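Local coordinates for DisA protein (PDB 6CCA) that probably catalyses carbon methylation, including gem-dimethylation, of intermediates on the disorazol polyketide assembly line, using a class I methyltransferase fold, at residues Arg36-Ile41 with Val404-Ser409; Lys207-Phe212 with Phe300-Gly305; Val211-Arg216 with Glu244-His249; Ala240-Ala245 with Leu253-Thr258. All coordinates share one frame; numbering follows the deposited sequence.

Overall arrangement
All four contacts lie in one layered alpha/beta methyltransferase domain and pack helices against each other or against the central sheet. Contacts 1, 2 and 4 are buried and set a helix on strands 402-409, 300-306 and 253-257 of the same sheet, whereas contact 3 joins two helices and is partly open at Asp214 and His249. Helix 196-216 serves contacts 2 and 3, helix 239-246 contacts 3 and 4. Chemistry follows place: contact 1 is purely aliphatic, contacts 2 and 4 set a methyl over an aromatic face, and contact 3 lays a leucine on an imidazole beside a carboxylate. Asp301 of contact 2 and Arg216 of contact 3 form a salt bridge.

Contact 1. Residues Arg36-Ile41 with Val404-Ser409; sequences RSVPRI and VILAES
Ile41 and Leu406 meet tip to tip, the terminal methyl CD1 of the isoleucine lying 3.7 Å from CD1 of the leucine. Val38, one turn earlier on the helix, adds a looser touch to the same leucine methyl, its CG2 standing 4.3 Å from Leu406 CD1. One branch of Leu406 therefore meets both helix residues, and the contact is small and wholly aliphatic.

Both partners of the closer pair start out toward the opposite segment. In Leu406, CG stands opposite the carbonyl carbon (chi1 -47°), and the extended second torsion carries CD1 out from the strand. Ile41 places CG1 in the same way beside its own backbone N, and a nearly extended chi2 of 162° continues the chain to CD1. The helix that presents Val38 and Ile41 is irregular: Ile41 N bonds to Val38 O at 3.0 Å and Arg40 N to Ser37 O at 2.9 Å, both reaching back three residues.

Further along the strand, Glu408 ties the two elements by polar means, its OE2 accepting from Leu34 N while OE1 forms salt bridges with Arg385 and Arg386. Helix 196-216 packs alongside through Ser208, which touches both Ile41 and Leu406. Helix 34-41 packs on strand 402-409, which pairs antiparallel with strands 330-337 and 387-389, and its Val38 also touches Ala388.

Contact 2. Residues Lys207-Phe212 with Phe300-Gly305; sequences KSLLVF and FDVVLG
Val302 is gripped by two residues of the helix, one on each of its methyls. CG2 sits over the Phe212 ring, 3.8 Å from the centroid of that ring and only 5° off its normal, a well-centred CH-pi contact. The other methyl, Val302 CG1, meets Leu209 CD2 at 3.7 Å. The forked valine thus bridges residues one turn apart on helix 196-216.

Phe212 reaches this place because CG is trans to the backbone N (chi1 -175°), which sends the ring out from the helix toward the strand. The far end of the ring continues to Asp301, whose CB lies 3.9 Å from Phe212 CZ, the carboxylate plane turned 55° from that of the ring. The carboxylate itself is engaged by other groups: OD1 forms a salt bridge with Arg216, and OD2 pairs with Lys327 and accepts from Thr227 N. These partners probably stabilise its negative charge in a buried setting. Trp331 of strand 330-337 meets the Phe212 ring edge-to-face.

Strand 300-306 lies between parallel strands 226-231 and 330-337, with helix 196-216 covering one face, an arrangement consistent with the Rossmann-like class I methyltransferase fold.

Contact 3. Residues Val211-Arg216 with Glu244-His249; sequences VFLDAR and EALSSH
Leu213 lies across one face of the His249 imidazole, where helix 196-216 meets segment 244-249 in the helical layer flanking the Rossmann-like sheet. The two side chains slide past each other in opposite directions. Leu213 CB stands over the ring, 4.0 Å from the His249 ring centroid and 23° off the normal, displaced toward the rim on the NE2 and CD2 side. This is a CH-pi contact, and the leucine continues over the imidazole so that CD1 reaches the vicinity of CG and ND1.

That same CD1 also packs on Leu246 CG at 4.1 Å, the two leucines crossing at about a right angle. Leu213 therefore touches both Leu246 and His249, three residues further on. Inward, Leu213 and Leu246 go on to strand 226-231, resting on Ile226 and Ile228 respectively, while Leu210 on the preceding turn contacts both Leu246 and His249.

The polar side is looser. Asp214 brings OD1 to the edge of the imidazole, 4.1 Å from His249 NE2, with the carboxylate turned 48° from the ring; the separation is too long for a bond. The nearby carboxylate might favour a charged imidazole, but His249 ND1 is buried with no polar partner, which would count against it, so the protonation state stays open. Earlier in the same segment, Ser247 OG donates to Glu244 O at 2.9 Å, from the same face of that carbonyl as Ser247 N.

Contact 4. Residues Ala240-Ala245 with Leu253-Thr258; sequences ASVLEA and LEYFYT
Within the beta-alpha-beta unit formed by strand 226-231, helix 239-246 and strand 253-257, the crossover helix packs on its second strand through Val242, Leu243 and Tyr255. The tyrosine ring is the platform. Leu243 CD2 sits over the centre of one face, 3.7 Å from the Tyr255 ring centroid and 11° off the normal, a clear CH-pi contact. The leucine arrives at about a right angle to the tyrosine side chain.

Val242 approaches the hydroxyl end instead, with CG1 3.8 Å from Tyr255 CE2 and 3.7 Å from Tyr255 OH. Tyr255 itself points from the strand into the helix, its CG trans to the backbone N (chi1 -172°), so that the ring spans the gap between the two elements. Leu246 and Thr239 of the same helix also touch it, and Ile228 adds a contact from the adjoining parallel strand.

The phenol oxygen lies against a valine methyl, yet its polar need is met by a hydrogen bond with Glu230 OE1 on strand 226-231. The ring thus contributes dispersion and CH-pi contacts toward the helix, while its hydroxyl ties it to the first strand of the unit and restrains its position.

Contact 1. Residues Arg36-Ile41 with Val404-Ser409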
loop_
_atom_site.group_PDB
_atom_site.type_symbol
_atom_site.label_atom_id
_atom_site.label_comp_id
_atom_site.label_asym_id
_atom_site.label_seq_id
_atom_site.Cartn_x
_atom_site.Cartn_y
_atom_site.Cartn_z
ATOM N N ARG A 36 -10.581 5.965 -23.399
ATOM C CA ARG A 36 -11.766 5.171 -23.694
ATOM C C ARG A 36 -11.887 3.904 -22.872
ATOM O O ARG A 36 -12.951 3.276 -22.824
ATOM C CB ARG A 36 -11.805 4.840 -25.169
ATOM C CG ARG A 36 -10.844 3.758 -25.619
ATOM C CD ARG A 36 -10.841 3.819 -27.139
ATOM N NE ARG A 36 -9.505 3.852 -27.710
ATOM C CZ ARG A 36 -8.960 2.860 -28.395
ATOM N NH1 ARG A 36 -9.606 1.715 -28.558
ATOM N NH2 ARG A 36 -7.744 3.016 -28.903
ATOM N N SER A 37 -10.799 3.518 -22.213
ATOM C CA SER A 37 -10.827 2.401 -21.295
ATOM C C SER A 37 -11.344 2.676 -19.868
ATOM O O SER A 37 -11.907 1.793 -19.284
ATOM C CB SER A 37 -9.392 1.846 -21.202
ATOM O OG SER A 37 -8.970 1.303 -22.433
ATOM N N VAL A 38 -11.191 3.871 -19.364
ATOM C CA VAL A 38 -11.546 4.177 -17.966
ATOM C C VAL A 38 -13.024 3.831 -17.697
ATOM O O VAL A 38 -13.375 3.193 -16.688
ATOM C CB VAL A 38 -11.114 5.585 -17.563
ATOM C CG1 VAL A 38 -11.620 5.926 -16.195
ATOM C CG2 VAL A 38 -9.602 5.667 -17.558
ATOM N N PRO A 39 -13.918 4.245 -18.568
ATOM C CA PRO A 39 -15.331 3.816 -18.330
ATOM C C PRO A 39 -15.601 2.312 -18.339
ATOM O O PRO A 39 -16.539 1.898 -17.740
ATOM C CB PRO A 39 -16.129 4.539 -19.513
ATOM C CG PRO A 39 -15.217 5.583 -19.996
ATOM C CD PRO A 39 -13.776 5.077 -19.777
ATOM N N ARG A 40 -14.804 1.483 -19.010
ATOM C CA ARG A 40 -14.949 0.057 -18.986
ATOM C C ARG A 40 -14.393 -0.550 -17.695
ATOM O O ARG A 40 -14.632 -1.707 -17.432
ATOM C CB ARG A 40 -14.221 -0.573 -20.158
ATOM C CG ARG A 40 -14.838 -0.190 -21.509
ATOM C CD ARG A 40 -14.043 -0.663 -22.713
ATOM N NE ARG A 40 -14.740 -0.279 -23.983
ATOM C CZ ARG A 40 -14.271 0.514 -24.977
ATOM N NH1 ARG A 40 -13.060 1.053 -24.954
ATOM N NH2 ARG A 40 -15.033 0.766 -26.053
ATOM N N ILE A 41 -13.646 0.241 -16.917
ATOM C CA ILE A 41 -13.018 -0.262 -15.658
ATOM C C ILE A 41 -13.753 0.295 -14.430
ATOM O O ILE A 41 -13.884 -0.393 -13.431
ATOM C CB ILE A 41 -11.520 0.130 -15.656
ATOM C CG1 ILE A 41 -10.783 -0.492 -16.849
ATOM C CG2 ILE A 41 -10.834 -0.208 -14.334
ATOM C CD1 ILE A 41 -9.468 0.200 -17.122
ATOM N N VAL A 404 -7.535 2.423 -6.782
ATOM C CA VAL A 404 -6.741 2.100 -7.969
ATOM C C VAL A 404 -6.646 3.372 -8.849
ATOM O O VAL A 404 -7.650 4.100 -9.074
ATOM C CB VAL A 404 -7.303 0.921 -8.692
ATOM C CG1 VAL A 404 -6.759 0.806 -10.109
ATOM C CG2 VAL A 404 -7.026 -0.355 -7.909
ATOM N N ILE A 405 -5.447 3.654 -9.298
ATOM C CA ILE A 405 -5.100 4.861 -10.066
ATOM C C ILE A 405 -4.446 4.440 -11.358
ATOM O O ILE A 405 -3.512 3.665 -11.336
ATOM C CB ILE A 405 -4.213 5.841 -9.293
ATOM C CG1 ILE A 405 -4.852 6.184 -7.917
ATOM C CG2 ILE A 405 -3.991 7.116 -10.120
ATOM C CD1 ILE A 405 -4.010 5.797 -6.779
ATOM N N LEU A 406 -4.998 4.883 -12.478
ATOM C CA LEU A 406 -4.487 4.595 -13.832
ATOM C C LEU A 406 -3.881 5.858 -14.430
ATOM O O LEU A 406 -4.395 6.956 -14.211
ATOM C CB LEU A 406 -5.590 4.090 -14.754
ATOM C CG LEU A 406 -6.491 2.979 -14.164
ATOM C CD1 LEU A 406 -7.646 2.675 -15.084
ATOM C CD2 LEU A 406 -5.721 1.747 -13.927
ATOM N N ALA A 407 -2.774 5.720 -15.136
ATOM C CA ALA A 407 -2.120 6.877 -15.733
ATOM C C ALA A 407 -1.414 6.451 -17.041
ATOM O O ALA A 407 -0.900 5.330 -17.128
ATOM C CB ALA A 407 -1.104 7.387 -14.783
ATOM N N GLU A 408 -1.456 7.334 -18.037
ATOM C CA GLU A 408 -0.907 7.062 -19.382
ATOM C C GLU A 408 0.368 7.855 -19.551
ATOM O O GLU A 408 0.445 9.091 -19.343
ATOM C CB GLU A 408 -1.956 7.462 -20.417
ATOM C CG GLU A 408 -1.542 7.370 -21.875
ATOM C CD GLU A 408 -2.703 7.795 -22.759
ATOM O OE1 GLU A 408 -2.684 8.964 -23.108
ATOM O OE2 GLU A 408 -3.591 6.946 -23.095
ATOM N N SER A 409 1.413 7.166 -19.927
ATOM C CA SER A 409 2.690 7.822 -20.056
ATOM C C SER A 409 2.743 8.584 -21.376
ATOM O O SER A 409 2.321 8.067 -22.387
ATOM C CB SER A 409 3.825 6.810 -20.105
ATOM O OG SER A 409 5.031 7.514 -20.224
#

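Contact 2. Residues Lys207-Phe212 with Phe300-Gly305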
loop_
_atom_site.group_PDB
_atom_site.type_symbol
_atom_site.label_atom_id
_atom_site.label_comp_id
_atom_site.label_asym_id
_atom_site.label_seq_id
_atom_site.Cartn_x
_atom_site.Cartn_y
_atom_site.Cartn_z
ATOM N N LYS A 207 -9.165 -6.176 -13.803
ATOM C CA LYS A 207 -10.033 -5.604 -14.826
ATOM C C LYS A 207 -9.268 -4.629 -15.708
ATOM O O LYS A 207 -9.455 -4.591 -16.953
ATOM C CB LYS A 207 -11.213 -4.870 -14.132
ATOM C CG LYS A 207 -12.252 -4.244 -15.086
ATOM C CD LYS A 207 -12.796 -5.299 -15.968
ATOM C CE LYS A 207 -14.135 -4.936 -16.620
ATOM N NZ LYS A 207 -14.296 -5.869 -17.796
ATOM N N SER A 208 -8.430 -3.780 -15.108
ATOM C CA SER A 208 -7.685 -2.849 -15.877
ATOM C C SER A 208 -6.813 -3.554 -16.873
ATOM O O SER A 208 -6.673 -3.112 -18.003
ATOM C CB SER A 208 -6.855 -1.928 -15.003
ATOM O OG SER A 208 -7.601 -1.179 -14.024
ATOM N N LEU A 209 -6.152 -4.633 -16.445
ATOM C CA LEU A 209 -5.248 -5.321 -17.319
ATOM C C LEU A 209 -5.987 -5.995 -18.473
ATOM O O LEU A 209 -5.511 -5.994 -19.625
ATOM C CB LEU A 209 -4.393 -6.346 -16.527
ATOM C CG LEU A 209 -3.528 -5.761 -15.403
ATOM C CD1 LEU A 209 -2.855 -6.942 -14.674
ATOM C CD2 LEU A 209 -2.488 -4.742 -15.826
ATOM N N LEU A 210 -7.126 -6.604 -18.175
ATOM C CA LEU A 210 -7.882 -7.290 -19.182
ATOM C C LEU A 210 -8.470 -6.309 -20.178
ATOM O O LEU A 210 -8.530 -6.604 -21.389
ATOM C CB LEU A 210 -8.953 -8.120 -18.518
ATOM C CG LEU A 210 -8.408 -9.359 -17.792
ATOM C CD1 LEU A 210 -9.526 -10.145 -17.175
ATOM C CD2 LEU A 210 -7.609 -10.300 -18.677
ATOM N N VAL A 211 -8.865 -5.122 -19.708
ATOM C CA VAL A 211 -9.361 -4.091 -20.650
ATOM C C VAL A 211 -8.239 -3.639 -21.568
ATOM O O VAL A 211 -8.393 -3.467 -22.809
ATOM C CB VAL A 211 -10.013 -2.952 -19.857
ATOM C CG1 VAL A 211 -10.098 -1.648 -20.655
ATOM C CG2 VAL A 211 -11.350 -3.466 -19.355
ATOM N N PHE A 212 -7.063 -3.532 -21.009
ATOM C CA PHE A 212 -5.906 -3.180 -21.831
ATOM C C PHE A 212 -5.664 -4.231 -22.899
ATOM O O PHE A 212 -5.488 -3.899 -24.102
ATOM C CB PHE A 212 -4.659 -3.002 -20.962
ATOM C CG PHE A 212 -3.482 -2.529 -21.729
ATOM C CD1 PHE A 212 -2.687 -3.393 -22.418
ATOM C CD2 PHE A 212 -3.255 -1.156 -21.847
ATOM C CE1 PHE A 212 -1.600 -2.885 -23.124
ATOM C CE2 PHE A 212 -2.182 -0.655 -22.542
ATOM C CZ PHE A 212 -1.361 -1.535 -23.199
ATOM N N PHE A 300 7.934 -2.068 -21.894
ATOM C CA PHE A 300 6.731 -2.465 -21.220
ATOM C C PHE A 300 5.511 -1.702 -21.633
ATOM O O PHE A 300 5.549 -0.529 -21.684
ATOM C CB PHE A 300 6.940 -2.334 -19.712
ATOM C CG PHE A 300 7.943 -3.290 -19.193
ATOM C CD1 PHE A 300 7.650 -4.610 -19.097
ATOM C CD2 PHE A 300 9.206 -2.885 -18.929
ATOM C CE1 PHE A 300 8.574 -5.508 -18.691
ATOM C CE2 PHE A 300 10.145 -3.784 -18.503
ATOM C CZ PHE A 300 9.814 -5.093 -18.392
ATOM N N ASP A 301 4.432 -2.433 -21.875
ATOM C CA ASP A 301 3.160 -1.814 -22.197
ATOM C C ASP A 301 2.491 -1.318 -20.927
ATOM O O ASP A 301 1.725 -0.354 -20.954
ATOM C CB ASP A 301 2.295 -2.838 -22.865
ATOM C CG ASP A 301 2.863 -3.247 -24.236
ATOM O OD1 ASP A 301 2.607 -2.492 -25.214
ATOM O OD2 ASP A 301 3.666 -4.186 -24.292
ATOM N N VAL A 302 2.683 -2.053 -19.832
ATOM C CA VAL A 302 2.012 -1.753 -18.525
ATOM C C VAL A 302 3.007 -2.027 -17.427
ATOM O O VAL A 302 3.736 -3.023 -17.484
ATOM C CB VAL A 302 0.753 -2.657 -18.266
ATOM C CG1 VAL A 302 0.056 -2.322 -16.952
ATOM C CG2 VAL A 302 -0.238 -2.574 -19.391
ATOM N N VAL A 303 3.045 -1.126 -16.453
ATOM C CA VAL A 303 3.677 -1.379 -15.195
ATOM C C VAL A 303 2.623 -1.398 -14.097
ATOM O O VAL A 303 1.867 -0.421 -13.955
ATOM C CB VAL A 303 4.726 -0.358 -14.869
ATOM C CG1 VAL A 303 5.343 -0.596 -13.515
ATOM C CG2 VAL A 303 5.849 -0.390 -15.866
ATOM N N LEU A 304 2.593 -2.470 -13.309
ATOM C CA LEU A 304 1.678 -2.639 -12.180
ATOM C C LEU A 304 2.441 -2.547 -10.868
ATOM O O LEU A 304 3.495 -3.192 -10.680
ATOM C CB LEU A 304 1.037 -4.044 -12.251
ATOM C CG LEU A 304 0.306 -4.495 -10.979
ATOM C CD1 LEU A 304 -0.919 -3.595 -10.790
ATOM C CD2 LEU A 304 -0.127 -5.923 -11.160
ATOM N N GLY A 305 1.928 -1.734 -9.946
ATOM C CA GLY A 305 2.511 -1.583 -8.598
ATOM C C GLY A 305 1.415 -1.710 -7.583
ATOM O O GLY A 305 0.609 -0.775 -7.436
#

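Contact 3. Residues Val211-Arg216 with Glu244-His249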
loop_
_atom_site.group_PDB
_atom_site.type_symbol
_atom_site.label_atom_id
_atom_site.label_comp_id
_atom_site.label_asym_id
_atom_site.label_seq_id
_atom_site.Cartn_x
_atom_site.Cartn_y
_atom_site.Cartn_z
ATOM N N VAL A 211 -8.865 -5.122 -19.708
ATOM C CA VAL A 211 -9.361 -4.091 -20.650
ATOM C C VAL A 211 -8.239 -3.639 -21.568
ATOM O O VAL A 211 -8.393 -3.467 -22.809
ATOM C CB VAL A 211 -10.013 -2.952 -19.857
ATOM C CG1 VAL A 211 -10.098 -1.648 -20.655
ATOM C CG2 VAL A 211 -11.350 -3.466 -19.355
ATOM N N PHE A 212 -7.063 -3.532 -21.009
ATOM C CA PHE A 212 -5.906 -3.180 -21.831
ATOM C C PHE A 212 -5.664 -4.231 -22.899
ATOM O O PHE A 212 -5.488 -3.899 -24.102
ATOM C CB PHE A 212 -4.659 -3.002 -20.962
ATOM C CG PHE A 212 -3.482 -2.529 -21.729
ATOM C CD1 PHE A 212 -2.687 -3.393 -22.418
ATOM C CD2 PHE A 212 -3.255 -1.156 -21.847
ATOM C CE1 PHE A 212 -1.600 -2.885 -23.124
ATOM C CE2 PHE A 212 -2.182 -0.655 -22.542
ATOM C CZ PHE A 212 -1.361 -1.535 -23.199
ATOM N N LEU A 213 -5.636 -5.474 -22.494
ATOM C CA LEU A 213 -5.369 -6.553 -23.414
ATOM C C LEU A 213 -6.439 -6.629 -24.493
ATOM O O LEU A 213 -6.137 -6.830 -25.623
ATOM C CB LEU A 213 -5.200 -7.887 -22.698
ATOM C CG LEU A 213 -3.884 -7.977 -21.938
ATOM C CD1 LEU A 213 -3.883 -9.028 -20.861
ATOM C CD2 LEU A 213 -2.750 -8.248 -22.871
ATOM N N ASP A 214 -7.675 -6.451 -24.105
ATOM C CA ASP A 214 -8.764 -6.513 -25.063
ATOM C C ASP A 214 -8.631 -5.446 -26.113
ATOM O O ASP A 214 -8.947 -5.663 -27.218
ATOM C CB ASP A 214 -10.098 -6.341 -24.396
ATOM C CG ASP A 214 -10.565 -7.572 -23.717
ATOM O OD1 ASP A 214 -10.065 -8.677 -23.973
ATOM O OD2 ASP A 214 -11.451 -7.401 -22.897
ATOM N N ALA A 215 -8.182 -4.280 -25.734
ATOM C CA ALA A 215 -7.937 -3.216 -26.680
ATOM C C ALA A 215 -6.763 -3.431 -27.627
ATOM O O ALA A 215 -6.839 -3.071 -28.752
ATOM C CB ALA A 215 -7.758 -1.911 -25.957
ATOM N N ARG A 216 -5.685 -4.006 -27.152
ATOM C CA ARG A 216 -4.473 -4.104 -27.932
ATOM C C ARG A 216 -4.358 -5.386 -28.720
ATOM O O ARG A 216 -3.793 -5.390 -29.803
ATOM C CB ARG A 216 -3.248 -4.098 -27.023
ATOM C CG ARG A 216 -3.021 -2.809 -26.261
ATOM C CD ARG A 216 -2.553 -1.617 -27.073
ATOM N NE ARG A 216 -1.776 -1.915 -28.267
ATOM C CZ ARG A 216 -0.495 -2.255 -28.318
ATOM N NH1 ARG A 216 0.253 -2.392 -27.209
ATOM N NH2 ARG A 216 0.030 -2.480 -29.515
ATOM N N GLU A 244 -3.654 -16.040 -13.078
ATOM C CA GLU A 244 -4.744 -16.909 -13.492
ATOM C C GLU A 244 -5.692 -16.167 -14.447
ATOM O O GLU A 244 -6.110 -16.715 -15.486
ATOM C CB GLU A 244 -5.499 -17.463 -12.293
ATOM C CG GLU A 244 -6.578 -18.479 -12.683
ATOM C CD GLU A 244 -6.017 -19.732 -13.415
ATOM O OE1 GLU A 244 -4.793 -20.079 -13.358
ATOM O OE2 GLU A 244 -6.794 -20.387 -14.121
ATOM N N ALA A 245 -6.022 -14.915 -14.124
ATOM C CA ALA A 245 -6.946 -14.142 -15.014
ATOM C C ALA A 245 -6.317 -13.884 -16.361
ATOM O O ALA A 245 -6.989 -13.798 -17.405
ATOM C CB ALA A 245 -7.347 -12.812 -14.374
ATOM N N LEU A 246 -5.004 -13.731 -16.389
ATOM C CA LEU A 246 -4.348 -13.403 -17.640
ATOM C C LEU A 246 -4.022 -14.611 -18.501
ATOM O O LEU A 246 -3.602 -14.426 -19.632
ATOM C CB LEU A 246 -3.097 -12.589 -17.378
ATOM C CG LEU A 246 -3.244 -11.066 -17.345
ATOM C CD1 LEU A 246 -4.406 -10.573 -16.540
ATOM C CD2 LEU A 246 -1.950 -10.482 -16.799
ATOM N N SER A 247 -4.133 -15.814 -17.942
ATOM C CA SER A 247 -3.424 -16.967 -18.517
ATOM C C SER A 247 -4.011 -17.340 -19.884
ATOM O O SER A 247 -3.297 -17.880 -20.694
ATOM C CB SER A 247 -3.424 -18.185 -17.587
ATOM O OG SER A 247 -4.752 -18.528 -17.274
ATOM N N SER A 248 -5.283 -17.018 -20.126
ATOM C CA SER A 248 -5.894 -17.206 -21.451
ATOM C C SER A 248 -5.294 -16.336 -22.539
ATOM O O SER A 248 -5.531 -16.641 -23.710
ATOM C CB SER A 248 -7.405 -16.945 -21.415
ATOM O OG SER A 248 -7.677 -15.550 -21.277
ATOM N N HIS A 249 -4.555 -15.264 -22.199
ATOM C CA HIS A 249 -3.818 -14.487 -23.176
ATOM C C HIS A 249 -2.406 -14.902 -23.337
ATOM O O HIS A 249 -1.613 -14.176 -23.953
ATOM C CB HIS A 249 -3.757 -12.994 -22.795
ATOM C CG HIS A 249 -5.055 -12.295 -22.968
ATOM N ND1 HIS A 249 -6.051 -12.352 -22.021
ATOM C CD2 HIS A 249 -5.553 -11.583 -24.002
ATOM C CE1 HIS A 249 -7.094 -11.665 -22.446
ATOM N NE2 HIS A 249 -6.810 -11.174 -23.638
#

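Contact 4. Residues Ala240-Ala245 with Leu253-Thr258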
loop_
_atom_site.group_PDB
_atom_site.type_symbol
_atom_site.label_atom_id
_atom_site.label_comp_id
_atom_site.label_asym_id
_atom_site.label_seq_id
_atom_site.Cartn_x
_atom_site.Cartn_y
_atom_site.Cartn_z
ATOM N N ALA A 240 -0.899 -14.177 -7.820
ATOM C CA ALA A 240 -1.529 -15.464 -8.194
ATOM C C ALA A 240 -2.840 -15.330 -9.045
ATOM O O ALA A 240 -3.000 -15.921 -10.133
ATOM C CB ALA A 240 -1.775 -16.307 -6.923
ATOM N N SER A 241 -3.756 -14.497 -8.552
ATOM C CA SER A 241 -4.991 -14.284 -9.204
ATOM C C SER A 241 -4.831 -13.442 -10.467
ATOM O O SER A 241 -5.601 -13.606 -11.400
ATOM C CB SER A 241 -6.023 -13.760 -8.199
ATOM O OG SER A 241 -5.708 -12.415 -7.903
ATOM N N VAL A 242 -3.850 -12.545 -10.518
ATOM C CA VAL A 242 -3.559 -11.870 -11.741
ATOM C C VAL A 242 -3.148 -12.846 -12.865
ATOM O O VAL A 242 -3.672 -12.819 -14.006
ATOM C CB VAL A 242 -2.479 -10.796 -11.542
ATOM C CG1 VAL A 242 -2.045 -10.218 -12.877
ATOM C CG2 VAL A 242 -2.978 -9.666 -10.603
ATOM N N LEU A 243 -2.197 -13.706 -12.541
ATOM C CA LEU A 243 -1.684 -14.628 -13.534
ATOM C C LEU A 243 -2.824 -15.575 -13.993
ATOM O O LEU A 243 -2.928 -15.926 -15.149
ATOM C CB LEU A 243 -0.526 -15.402 -12.927
ATOM C CG LEU A 243 0.709 -14.593 -12.572
ATOM C CD1 LEU A 243 1.785 -15.537 -12.014
ATOM C CD2 LEU A 243 1.281 -13.805 -13.716
ATOM N N GLU A 244 -3.654 -16.040 -13.078
ATOM C CA GLU A 244 -4.744 -16.909 -13.492
ATOM C C GLU A 244 -5.692 -16.167 -14.447
ATOM O O GLU A 244 -6.110 -16.715 -15.486
ATOM C CB GLU A 244 -5.499 -17.463 -12.293
ATOM C CG GLU A 244 -6.578 -18.479 -12.683
ATOM C CD GLU A 244 -6.017 -19.732 -13.415
ATOM O OE1 GLU A 244 -4.793 -20.079 -13.358
ATOM O OE2 GLU A 244 -6.794 -20.387 -14.121
ATOM N N ALA A 245 -6.022 -14.915 -14.124
ATOM C CA ALA A 245 -6.946 -14.142 -15.014
ATOM C C ALA A 245 -6.317 -13.884 -16.361
ATOM O O ALA A 245 -6.989 -13.798 -17.405
ATOM C CB ALA A 245 -7.347 -12.812 -14.374
ATOM N N LEU A 253 1.354 -12.671 -24.489
ATOM C CA LEU A 253 1.717 -11.993 -23.268
ATOM C C LEU A 253 3.091 -12.413 -22.760
ATOM O O LEU A 253 3.454 -13.606 -22.800
ATOM C CB LEU A 253 0.595 -12.275 -22.260
ATOM C CG LEU A 253 0.791 -11.811 -20.836
ATOM C CD1 LEU A 253 0.735 -10.302 -20.824
ATOM C CD2 LEU A 253 -0.318 -12.406 -20.006
ATOM N N GLU A 254 3.872 -11.435 -22.298
ATOM C CA GLU A 254 4.974 -11.693 -21.380
ATOM C C GLU A 254 4.756 -10.902 -20.068
ATOM O O GLU A 254 4.523 -9.689 -20.108
ATOM C CB GLU A 254 6.286 -11.256 -21.940
ATOM C CG GLU A 254 6.631 -11.669 -23.326
ATOM C CD GLU A 254 7.863 -10.914 -23.744
ATOM O OE1 GLU A 254 7.760 -9.766 -24.332
ATOM O OE2 GLU A 254 8.897 -11.412 -23.283
ATOM N N TYR A 255 4.890 -11.559 -18.921
ATOM C CA TYR A 255 4.711 -10.922 -17.658
ATOM C C TYR A 255 6.016 -11.034 -16.833
ATOM O O TYR A 255 6.575 -12.112 -16.676
ATOM C CB TYR A 255 3.558 -11.584 -16.959
ATOM C CG TYR A 255 3.064 -10.950 -15.688
ATOM C CD1 TYR A 255 3.729 -11.095 -14.470
ATOM C CD2 TYR A 255 1.857 -10.245 -15.688
ATOM C CE1 TYR A 255 3.237 -10.518 -13.291
ATOM C CE2 TYR A 255 1.355 -9.646 -14.546
ATOM C CZ TYR A 255 2.026 -9.790 -13.334
ATOM O OH TYR A 255 1.475 -9.179 -12.206
ATOM N N PHE A 256 6.542 -9.901 -16.404
ATOM C CA PHE A 256 7.718 -9.863 -15.577
ATOM C C PHE A 256 7.327 -9.721 -14.100
ATOM O O PHE A 256 6.816 -8.681 -13.631
ATOM C CB PHE A 256 8.626 -8.733 -16.004
ATOM C CG PHE A 256 9.466 -9.047 -17.216
ATOM C CD1 PHE A 256 8.877 -9.149 -18.479
ATOM C CD2 PHE A 256 10.827 -9.272 -17.086
ATOM C CE1 PHE A 256 9.644 -9.479 -19.606
ATOM C CE2 PHE A 256 11.617 -9.569 -18.222
ATOM C CZ PHE A 256 11.013 -9.726 -19.451
ATOM N N TYR A 257 7.570 -10.806 -13.363
ATOM C CA TYR A 257 7.441 -10.873 -11.914
ATOM C C TYR A 257 8.763 -10.397 -11.273
ATOM O O TYR A 257 9.793 -11.067 -11.420
ATOM C CB TYR A 257 7.107 -12.330 -11.540
ATOM C CG TYR A 257 6.872 -12.631 -10.072
ATOM C CD1 TYR A 257 7.827 -12.445 -9.117
ATOM C CD2 TYR A 257 5.671 -13.144 -9.653
ATOM C CE1 TYR A 257 7.589 -12.765 -7.771
ATOM C CE2 TYR A 257 5.465 -13.498 -8.341
ATOM C CZ TYR A 257 6.435 -13.305 -7.420
ATOM O OH TYR A 257 6.133 -13.632 -6.102
ATOM N N THR A 258 8.754 -9.228 -10.647
ATOM C CA THR A 258 9.973 -8.618 -10.152
ATOM C C THR A 258 9.793 -8.147 -8.760
ATOM O O THR A 258 8.647 -7.938 -8.306
ATOM C CB THR A 258 10.492 -7.423 -11.018
ATOM O OG1 THR A 258 9.781 -6.253 -10.706
ATOM C CG2 THR A 258 10.426 -7.723 -12.465
#